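SOXX (Paracoccus pantotrophus, PDB 2C1D) is a c-type cytochrome subunit of the SoxXA complex, a heme enzyme that initiates chemotrophic sulfur oxidation, and probably serves in electron transfer. Local coordinates at residues P92-G104 with E114-E126. Numbering follows the deposited sequence.
Sequences PAFYKVDGFVRPG and EPLAPILNAQQIE. With HEC (heme c), chain O.
Phe94 lies alongside Leu120, with its CD2 3.8 Å from Leu120 CD1, while Ile119 CG2 comes obliquely to the same ring carbon. One face of this ring takes the heme vinyl-derived carbon CBB, offset toward the rim, so the contact reaches the heme pocket next to the axial ligand Met91. The carbonyl of Phe94 accepts Leu120 N in a nearly straight bond (169°), and a water links Ala93 O, Lys96 N and Ile119 N. The Tyr95 ring, its CG anti to the backbone N (chi1 -156°), points away from the heme, runs beside Pro118 and meets Leu120 O at its edge; its hydroxyl, bonded to Thr3 O, touches Ala122 CB at 3.4 Å, at the start of helix 122-133. Farther along, Val97 O accepts Leu116 N at 2.9 Å.

Glu114 reaches out extended across Phe100 and Pro103. Its OE1 offers the syn lone pair to Phe100 N at 3.0 Å, the carboxylate plane 64° from the Phe100 ring, and OE2 accepts a hydrogen bond from a water that also donates to Phe100 O. With alanine in place of Glu114, Phe100 N is likely to lose its acceptor and the water its carboxylate partner, with a gap opening beside Pro103. Apolar side chains thus pack at the heme end over backbone groups joined directly and through water, whereas a single carboxylate bonds the loop whose Phe100 and Arg102 pack on the SoxA chain.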
ATOM      1  N   PRO B  92       5.738  15.906  -0.530  1.00 26.70           N
ATOM      2  CA  PRO B  92       5.734  16.065  -1.980  1.00 26.36           C
ATOM      3  C   PRO B  92       5.817  17.550  -2.353  1.00 25.85           C
ATOM      4  O   PRO B  92       5.560  18.409  -1.522  1.00 26.26           O
ATOM      5  CB  PRO B  92       4.398  15.442  -2.394  1.00 26.56           C
ATOM      6  CG  PRO B  92       3.474  15.723  -1.185  1.00 27.24           C
ATOM      7  CD  PRO B  92       4.392  15.623   0.010  1.00 26.34           C
ATOM      8  N   ALA B  93       6.201  17.821  -3.597  1.00 26.61           N
ATOM      9  CA  ALA B  93       6.348  19.172  -4.131  1.00 26.44           C
ATOM     10  C   ALA B  93       5.022  19.558  -4.716  1.00 26.93           C
ATOM     11  O   ALA B  93       4.472  18.829  -5.544  1.00 26.68           O
ATOM     12  CB  ALA B  93       7.421  19.222  -5.201  1.00 26.08           C
ATOM     13  N   PHE B  94       4.507  20.697  -4.280  1.00 27.27           N
ATOM     14  CA  PHE B  94       3.197  21.151  -4.736  1.00 27.73           C
ATOM     15  C   PHE B  94       3.221  22.008  -5.995  1.00 27.85           C
ATOM     16  O   PHE B  94       2.175  22.257  -6.576  1.00 28.18           O
ATOM     17  CB  PHE B  94       2.469  21.822  -3.583  1.00 27.56           C
ATOM     18  CG  PHE B  94       2.011  20.840  -2.541  1.00 27.67           C
ATOM     19  CD1 PHE B  94       2.801  20.543  -1.451  1.00 27.07           C
ATOM     20  CD2 PHE B  94       0.790  20.190  -2.672  1.00 26.54           C
ATOM     21  CE1 PHE B  94       2.371  19.599  -0.489  1.00 26.71           C
ATOM     22  CE2 PHE B  94       0.356  19.266  -1.708  1.00 26.56           C
ATOM     23  CZ  PHE B  94       1.157  18.983  -0.625  1.00 26.31           C
ATOM     24  N   TYR B  95       4.413  22.361  -6.472  1.00 28.38           N
ATOM     25  CA  TYR B  95       4.563  23.188  -7.676  1.00 28.75           C
ATOM     26  C   TYR B  95       5.644  22.604  -8.587  1.00 29.14           C
ATOM     27  O   TYR B  95       6.635  23.258  -8.912  1.00 29.40           O
ATOM     28  CB  TYR B  95       4.871  24.644  -7.275  1.00 28.00           C
ATOM     29  CG  TYR B  95       4.488  25.675  -8.308  1.00 29.35           C
ATOM     30  CD1 TYR B  95       3.160  25.828  -8.719  1.00 28.36           C
ATOM     31  CD2 TYR B  95       5.447  26.521  -8.872  1.00 29.38           C
ATOM     32  CE1 TYR B  95       2.796  26.792  -9.678  1.00 27.29           C
ATOM     33  CE2 TYR B  95       5.082  27.501  -9.804  1.00 28.87           C
ATOM     34  CZ  TYR B  95       3.756  27.635 -10.191  1.00 27.06           C
ATOM     35  OH  TYR B  95       3.404  28.581 -11.120  1.00 26.89           O
ATOM     36  N   LYS B  96       5.436  21.351  -8.985  1.00 29.30           N
ATOM     37  CA  LYS B  96       6.404  20.577  -9.746  1.00 29.78           C
ATOM     38  C   LYS B  96       5.668  19.814 -10.815  1.00 30.22           C
ATOM     39  O   LYS B  96       4.591  19.264 -10.576  1.00 29.48           O
ATOM     40  CB  LYS B  96       7.155  19.585  -8.854  1.00 30.05           C
ATOM     41  CG  LYS B  96       8.286  18.846  -9.550  1.00 30.40           C
ATOM     42  CD  LYS B  96       9.080  17.997  -8.545  1.00 32.02           C
ATOM     43  CE  LYS B  96      10.154  17.133  -9.209  1.00 32.36           C
ATOM     44  NZ  LYS B  96      11.041  16.522  -8.167  1.00 32.48           N
ATOM     45  N   VAL B  97       6.234  19.791 -12.010  1.00 30.33           N
ATOM     46  CA  VAL B  97       5.493  19.295 -13.157  1.00 30.31           C
ATOM     47  C   VAL B  97       6.184  18.197 -13.935  1.00 30.37           C
ATOM     48  O   VAL B  97       5.574  17.573 -14.793  1.00 29.45           O
ATOM     49  CB  VAL B  97       5.138  20.450 -14.120  1.00 30.76           C
ATOM     50  CG1 VAL B  97       4.214  21.442 -13.443  1.00 30.41           C
ATOM     51  CG2 VAL B  97       6.406  21.130 -14.642  1.00 30.81           C
ATOM     52  N   ASP B  98       7.443  17.922 -13.634  1.00 31.00           N
ATOM     53  CA  ASP B  98       8.150  16.876 -14.368  1.00 32.04           C
ATOM     54  C   ASP B  98       9.294  16.288 -13.553  1.00 32.50           C
ATOM     55  O   ASP B  98       9.549  16.716 -12.425  1.00 33.70           O
ATOM     56  CB  ASP B  98       8.614  17.405 -15.741  1.00 32.89           C
ATOM     57  CG  ASP B  98       9.752  18.441 -15.651  1.00 34.34           C
ATOM     58  OD1 ASP B  98      10.117  18.903 -14.550  1.00 39.19           O
ATOM     59  OD2 ASP B  98      10.351  18.855 -16.663  1.00 41.34           O
ATOM     60  N   GLY B  99       9.989  15.311 -14.124  1.00 32.86           N
ATOM     61  CA  GLY B  99      11.079  14.615 -13.453  1.00 32.25           C
ATOM     62  C   GLY B  99      10.580  13.451 -12.595  1.00 31.79           C
ATOM     63  O   GLY B  99      11.231  13.056 -11.620  1.00 31.61           O
ATOM     64  N   PHE B 100       9.420  12.909 -12.951  1.00 29.89           N
ATOM     65  CA  PHE B 100       8.811  11.827 -12.162  1.00 29.06           C
ATOM     66  C   PHE B 100       9.059  10.469 -12.780  1.00 28.59           C
ATOM     67  O   PHE B 100       9.381  10.339 -13.980  1.00 26.77           O
ATOM     68  CB  PHE B 100       7.297  12.046 -12.033  1.00 28.64           C
ATOM     69  CG  PHE B 100       6.940  13.367 -11.467  1.00 28.34           C
ATOM     70  CD1 PHE B 100       6.120  14.249 -12.172  1.00 27.86           C
ATOM     71  CD2 PHE B 100       7.412  13.743 -10.225  1.00 26.51           C
ATOM     72  CE1 PHE B 100       5.794  15.485 -11.650  1.00 26.00           C
ATOM     73  CE2 PHE B 100       7.092  14.973  -9.690  1.00 28.13           C
ATOM     74  CZ  PHE B 100       6.300  15.861 -10.405  1.00 27.30           C
ATOM     75  N   VAL B 101       8.912   9.447 -11.942  1.00 27.50           N
ATOM     76  CA  VAL B 101       8.956   8.080 -12.377  1.00 26.70           C
ATOM     77  C   VAL B 101       7.517   7.561 -12.520  1.00 27.03           C
ATOM     78  O   VAL B 101       6.726   7.602 -11.560  1.00 27.05           O
ATOM     79  CB  VAL B 101       9.760   7.198 -11.401  1.00 26.23           C
ATOM     80  CG1 VAL B 101       9.982   5.839 -11.997  1.00 25.38           C
ATOM     81  CG2 VAL B 101      11.099   7.860 -11.035  1.00 27.53           C
ATOM     82  N   ARG B 102       7.179   7.112 -13.722  1.00 26.53           N
ATOM     83  CA  ARG B 102       5.823   6.707 -14.073  1.00 26.36           C
ATOM     84  C   ARG B 102       4.823   7.803 -13.755  1.00 26.74           C
ATOM     85  O   ARG B 102       3.905   7.614 -12.945  1.00 27.06           O
ATOM     86  CB  ARG B 102       5.445   5.416 -13.354  1.00 26.92           C
ATOM     87  CG  ARG B 102       6.321   4.215 -13.711  1.00 26.92           C
ATOM     88  CD  ARG B 102       5.779   2.893 -13.185  1.00 27.01           C
ATOM     89  NE  ARG B 102       4.561   2.417 -13.865  1.00 26.23           N
ATOM     90  CZ  ARG B 102       4.529   1.608 -14.919  1.00 27.99           C
ATOM     91  NH1 ARG B 102       3.372   1.254 -15.434  1.00 30.47           N
ATOM     92  NH2 ARG B 102       5.629   1.136 -15.463  1.00 31.81           N
ATOM     93  N   PRO B 103       4.984   8.980 -14.368  1.00 26.91           N
ATOM     94  CA  PRO B 103       4.068  10.077 -14.074  1.00 26.10           C
ATOM     95  C   PRO B 103       2.647   9.665 -14.418  1.00 25.81           C
ATOM     96  O   PRO B 103       2.392   9.042 -15.482  1.00 24.62           O
ATOM     97  CB  PRO B 103       4.577  11.231 -14.965  1.00 26.31           C
ATOM     98  CG  PRO B 103       5.329  10.572 -16.064  1.00 26.66           C
ATOM     99  CD  PRO B 103       5.976   9.355 -15.398  1.00 27.82           C
ATOM    100  N   GLY B 104       1.727   9.997 -13.520  1.00 25.91           N
ATOM    101  CA  GLY B 104       0.337   9.610 -13.680  1.00 26.25           C
ATOM    102  C   GLY B 104      -0.553  10.759 -14.089  1.00 26.82           C
ATOM    103  O   GLY B 104      -0.184  11.916 -13.974  1.00 27.49           O
ATOM    104  N   GLU B 114       4.182  14.559 -19.190  1.00 30.08           N
ATOM    105  CA  GLU B 114       4.835  15.696 -18.589  1.00 30.82           C
ATOM    106  C   GLU B 114       4.995  16.756 -19.675  1.00 31.05           C
ATOM    107  O   GLU B 114       5.205  16.394 -20.835  1.00 30.92           O
ATOM    108  CB  GLU B 114       6.188  15.288 -18.016  1.00 31.22           C
ATOM    109  CG  GLU B 114       6.023  14.407 -16.791  1.00 32.77           C
ATOM    110  CD  GLU B 114       7.326  13.857 -16.246  1.00 33.18           C
ATOM    111  OE1 GLU B 114       7.344  13.447 -15.078  1.00 32.61           O
ATOM    112  OE2 GLU B 114       8.323  13.813 -16.977  1.00 32.96           O
ATOM    113  N   PRO B 115       4.912  18.046 -19.330  1.00 31.23           N
ATOM    114  CA  PRO B 115       4.674  18.516 -17.957  1.00 30.63           C
ATOM    115  C   PRO B 115       3.249  18.314 -17.517  1.00 29.44           C
ATOM    116  O   PRO B 115       2.312  18.577 -18.263  1.00 30.09           O
ATOM    117  CB  PRO B 115       5.005  20.016 -18.024  1.00 31.07           C
ATOM    118  CG  PRO B 115       4.834  20.391 -19.457  1.00 31.13           C
ATOM    119  CD  PRO B 115       5.061  19.166 -20.279  1.00 31.43           C
ATOM    120  N   LEU B 116       3.113  17.825 -16.294  1.00 28.90           N
ATOM    121  CA  LEU B 116       1.841  17.714 -15.606  1.00 28.39           C
ATOM    122  C   LEU B 116       1.364  19.070 -15.105  1.00 27.77           C
ATOM    123  O   LEU B 116       2.178  19.982 -14.864  1.00 28.44           O
ATOM    124  CB  LEU B 116       2.026  16.812 -14.385  1.00 28.12           C
ATOM    125  CG  LEU B 116       1.740  15.311 -14.448  1.00 30.09           C
ATOM    126  CD1 LEU B 116       1.850  14.692 -15.828  1.00 27.90           C
ATOM    127  CD2 LEU B 116       2.559  14.555 -13.407  1.00 28.37           C
ATOM    128  N   ALA B 117       0.064  19.199 -14.873  1.00 26.93           N
ATOM    129  CA  ALA B 117      -0.407  20.274 -14.002  1.00 27.58           C
ATOM    130  C   ALA B 117       0.241  20.111 -12.624  1.00 27.44           C
ATOM    131  O   ALA B 117       0.311  18.988 -12.096  1.00 27.35           O
ATOM    132  CB  ALA B 117      -1.923  20.242 -13.852  1.00 28.09           C
ATOM    133  N   PRO B 118       0.664  21.206 -12.005  1.00 26.69           N
ATOM    134  CA  PRO B 118       1.182  21.118 -10.638  1.00 26.88           C
ATOM    135  C   PRO B 118       0.019  20.797  -9.702  1.00 26.43           C
ATOM    136  O   PRO B 118      -1.138  21.062 -10.058  1.00 24.89           O
ATOM    137  CB  PRO B 118       1.722  22.521 -10.374  1.00 26.64           C
ATOM    138  CG  PRO B 118       0.885  23.403 -11.231  1.00 27.00           C
ATOM    139  CD  PRO B 118       0.642  22.601 -12.486  1.00 27.44           C
ATOM    140  N   ILE B 119       0.305  20.217  -8.545  1.00 25.68           N
ATOM    141  CA  ILE B 119      -0.774  19.829  -7.639  1.00 26.24           C
ATOM    142  C   ILE B 119      -1.559  21.066  -7.172  1.00 25.59           C
ATOM    143  O   ILE B 119      -2.781  21.063  -7.114  1.00 25.23           O
ATOM    144  CB  ILE B 119      -0.221  19.000  -6.439  1.00 26.98           C
ATOM    145  CG1 ILE B 119       0.439  17.699  -6.955  1.00 27.83           C
ATOM    146  CG2 ILE B 119      -1.349  18.743  -5.390  1.00 26.09           C
ATOM    147  CD1 ILE B 119       1.351  17.031  -5.928  1.00 29.90           C
ATOM    148  N   LEU B 120      -0.846  22.121  -6.823  1.00 26.14           N
ATOM    149  CA  LEU B 120      -1.458  23.402  -6.537  1.00 26.30           C
ATOM    150  C   LEU B 120      -1.053  24.438  -7.599  1.00 26.41           C
ATOM    151  O   LEU B 120       0.072  24.422  -8.080  1.00 25.30           O
ATOM    152  CB  LEU B 120      -1.001  23.862  -5.163  1.00 26.64           C
ATOM    153  CG  LEU B 120      -1.444  23.007  -3.966  1.00 27.54           C
ATOM    154  CD1 LEU B 120      -0.836  23.582  -2.683  1.00 27.97           C
ATOM    155  CD2 LEU B 120      -2.936  22.987  -3.854  1.00 26.07           C
ATOM    156  N   ASN B 121      -1.958  25.342  -7.965  1.00 26.37           N
ATOM    157  CA  ASN B 121      -1.577  26.432  -8.870  1.00 26.68           C
ATOM    158  C   ASN B 121      -0.814  27.530  -8.091  1.00 26.62           C
ATOM    159  O   ASN B 121      -0.692  27.455  -6.882  1.00 27.87           O
ATOM    160  CB  ASN B 121      -2.780  26.943  -9.693  1.00 26.51           C
ATOM    161  CG  ASN B 121      -3.860  27.611  -8.859  1.00 26.73           C
ATOM    162  OD1 ASN B 121      -5.084  27.402  -9.067  1.00 26.65           O
ATOM    163  ND2 ASN B 121      -3.442  28.446  -7.949  1.00 21.97           N
ATOM    164  N   ALA B 122      -0.305  28.540  -8.777  1.00 26.80           N
ATOM    165  CA  ALA B 122       0.601  29.536  -8.141  1.00 26.26           C
ATOM    166  C   ALA B 122      -0.061  30.374  -7.072  1.00 26.16           C
ATOM    167  O   ALA B 122       0.536  30.635  -6.037  1.00 26.04           O
ATOM    168  CB  ALA B 122       1.250  30.417  -9.181  1.00 25.74           C
ATOM    169  N   GLN B 123      -1.304  30.795  -7.305  1.00 25.44           N
ATOM    170  CA  GLN B 123      -2.030  31.586  -6.326  1.00 25.47           C
ATOM    171  C   GLN B 123      -2.389  30.738  -5.110  1.00 25.59           C
ATOM    172  O   GLN B 123      -2.405  31.253  -3.992  1.00 25.26           O
ATOM    173  CB  GLN B 123      -3.312  32.212  -6.920  1.00 24.75           C
ATOM    174  CG  GLN B 123      -4.012  33.197  -5.994  1.00 24.92           C
ATOM    175  CD  GLN B 123      -3.109  34.340  -5.568  1.00 26.34           C
ATOM    176  OE1 GLN B 123      -3.036  34.700  -4.369  1.00 28.49           O
ATOM    177  NE2 GLN B 123      -2.402  34.903  -6.530  1.00 22.56           N
ATOM    178  N   GLN B 124      -2.683  29.456  -5.323  1.00 24.99           N
ATOM    179  CA  GLN B 124      -2.956  28.545  -4.198  1.00 25.19           C
ATOM    180  C   GLN B 124      -1.739  28.470  -3.267  1.00 25.75           C
ATOM    181  O   GLN B 124      -1.890  28.536  -2.043  1.00 24.85           O
ATOM    182  CB  GLN B 124      -3.336  27.150  -4.706  1.00 25.56           C
ATOM    183  CG  GLN B 124      -4.805  27.144  -5.193  1.00 25.20           C
ATOM    184  CD  GLN B 124      -5.199  25.893  -5.917  1.00 25.32           C
ATOM    185  OE1 GLN B 124      -4.361  25.187  -6.420  1.00 24.28           O
ATOM    186  NE2 GLN B 124      -6.490  25.634  -5.988  1.00 25.76           N
ATOM    187  N   ILE B 125      -0.550  28.390  -3.858  1.00 26.36           N
ATOM    188  CA  ILE B 125       0.687  28.393  -3.073  1.00 27.98           C
ATOM    189  C   ILE B 125       0.773  29.686  -2.263  1.00 28.35           C
ATOM    190  O   ILE B 125       1.076  29.649  -1.078  1.00 29.99           O
ATOM    191  CB  ILE B 125       1.972  28.249  -3.959  1.00 27.78           C
ATOM    192  CG1 ILE B 125       1.966  26.997  -4.834  1.00 30.02           C
ATOM    193  CG2 ILE B 125       3.260  28.312  -3.077  1.00 28.20           C
ATOM    194  CD1 ILE B 125       2.234  25.746  -4.181  1.00 31.71           C
ATOM    195  N   GLU B 126       0.512  30.829  -2.899  1.00 28.30           N
ATOM    196  CA  GLU B 126       0.604  32.122  -2.225  1.00 27.98           C
ATOM    197  C   GLU B 126      -0.398  32.221  -1.080  1.00 28.75           C
ATOM    198  O   GLU B 126      -0.093  32.798  -0.021  1.00 28.17           O
ATOM    199  CB  GLU B 126       0.393  33.277  -3.221  1.00 28.31           C
ATOM    200  CG  GLU B 126       1.521  33.417  -4.244  1.00 27.46           C
ATOM    201  CD  GLU B 126       2.880  33.704  -3.638  1.00 25.25           C
ATOM    202  OE1 GLU B 126       2.936  34.450  -2.642  1.00 27.67           O
ATOM    203  OE2 GLU B 126       3.894  33.181  -4.150  1.00 27.78           O
TER
HETATM  204 FE   HEC O1158       4.930  19.407   5.042  1.00 29.40          FE
HETATM  205  CHA HEC O1158       7.939  19.932   6.561  1.00 32.36           C
HETATM  206  CHB HEC O1158       4.182  22.698   5.301  1.00 31.67           C
HETATM  207  CHC HEC O1158       2.088  18.876   3.279  1.00 27.20           C
HETATM  208  CHD HEC O1158       5.459  15.985   5.124  1.00 28.39           C
HETATM  209  NA  HEC O1158       5.903  21.028   5.772  1.00 29.99           N
HETATM  210  C1A HEC O1158       7.110  21.013   6.406  1.00 31.40           C
HETATM  211  C2A HEC O1158       7.373  22.354   6.877  1.00 32.02           C
HETATM  212  C3A HEC O1158       6.329  23.135   6.534  1.00 31.84           C
HETATM  213  C4A HEC O1158       5.387  22.293   5.818  1.00 30.94           C
HETATM  214  CMA HEC O1158       6.085  24.633   6.790  1.00 31.53           C
HETATM  215  CAA HEC O1158       8.656  22.735   7.618  1.00 35.59           C
HETATM  216  CBA HEC O1158       8.719  22.099   9.001  1.00 35.74           C
HETATM  217  CGA HEC O1158       7.954  23.006   9.888  1.00 36.99           C
HETATM  218  O1A HEC O1158       8.448  24.137  10.090  1.00 39.42           O
HETATM  219  O2A HEC O1158       6.867  22.628  10.384  1.00 37.19           O
HETATM  220  NB  HEC O1158       3.427  20.544   4.443  1.00 26.74           N
HETATM  221  C1B HEC O1158       3.335  21.912   4.579  1.00 30.35           C
HETATM  222  C2B HEC O1158       2.197  22.390   3.811  1.00 29.99           C
HETATM  223  C3B HEC O1158       1.600  21.330   3.260  1.00 26.65           C
HETATM  224  C4B HEC O1158       2.378  20.162   3.637  1.00 27.24           C
HETATM  225  CMB HEC O1158       1.740  23.855   3.757  1.00 29.38           C
HETATM  226  CAB HEC O1158       0.341  21.365   2.345  1.00 27.06           C
HETATM  227  CBB HEC O1158       0.521  22.226   1.284  1.00 25.35           C
HETATM  228  NC  HEC O1158       3.917  17.713   4.328  1.00 26.42           N
HETATM  229  C1C HEC O1158       2.768  17.745   3.620  1.00 27.05           C
HETATM  230  C2C HEC O1158       2.356  16.364   3.380  1.00 26.20           C
HETATM  231  C3C HEC O1158       3.363  15.561   3.759  1.00 27.27           C
HETATM  232  C4C HEC O1158       4.319  16.409   4.466  1.00 27.24           C
HETATM  233  CMC HEC O1158       1.193  15.956   2.460  1.00 27.60           C
HETATM  234  CAC HEC O1158       3.467  13.994   3.695  1.00 29.35           C
HETATM  235  CBC HEC O1158       3.313  13.355   2.527  1.00 30.19           C
HETATM  236  ND  HEC O1158       6.475  18.142   5.713  1.00 30.08           N
HETATM  237  C1D HEC O1158       6.465  16.755   5.676  1.00 29.25           C
HETATM  238  C2D HEC O1158       7.674  16.264   6.299  1.00 32.10           C
HETATM  239  C3D HEC O1158       8.443  17.513   6.748  1.00 33.34           C
HETATM  240  C4D HEC O1158       7.614  18.617   6.351  1.00 32.08           C
HETATM  241  CMD HEC O1158       8.119  14.788   6.491  1.00 32.92           C
HETATM  242  CAD HEC O1158       9.805  17.612   7.496  1.00 34.24           C
HETATM  243  CBD HEC O1158      10.914  17.715   6.451  1.00 37.71           C
HETATM  244  CGD HEC O1158      11.961  16.633   6.621  1.00 40.98           C
HETATM  245  O1D HEC O1158      11.962  15.642   5.815  1.00 43.13           O
HETATM  246  O2D HEC O1158      12.778  16.793   7.578  1.00 42.64           O
HETATM  247  O   HOH W   1       3.132  19.495  -8.084  1.00 23.43           O
HETATM  248  O   HOH W   2       9.898  11.803 -16.120  1.00 43.83           O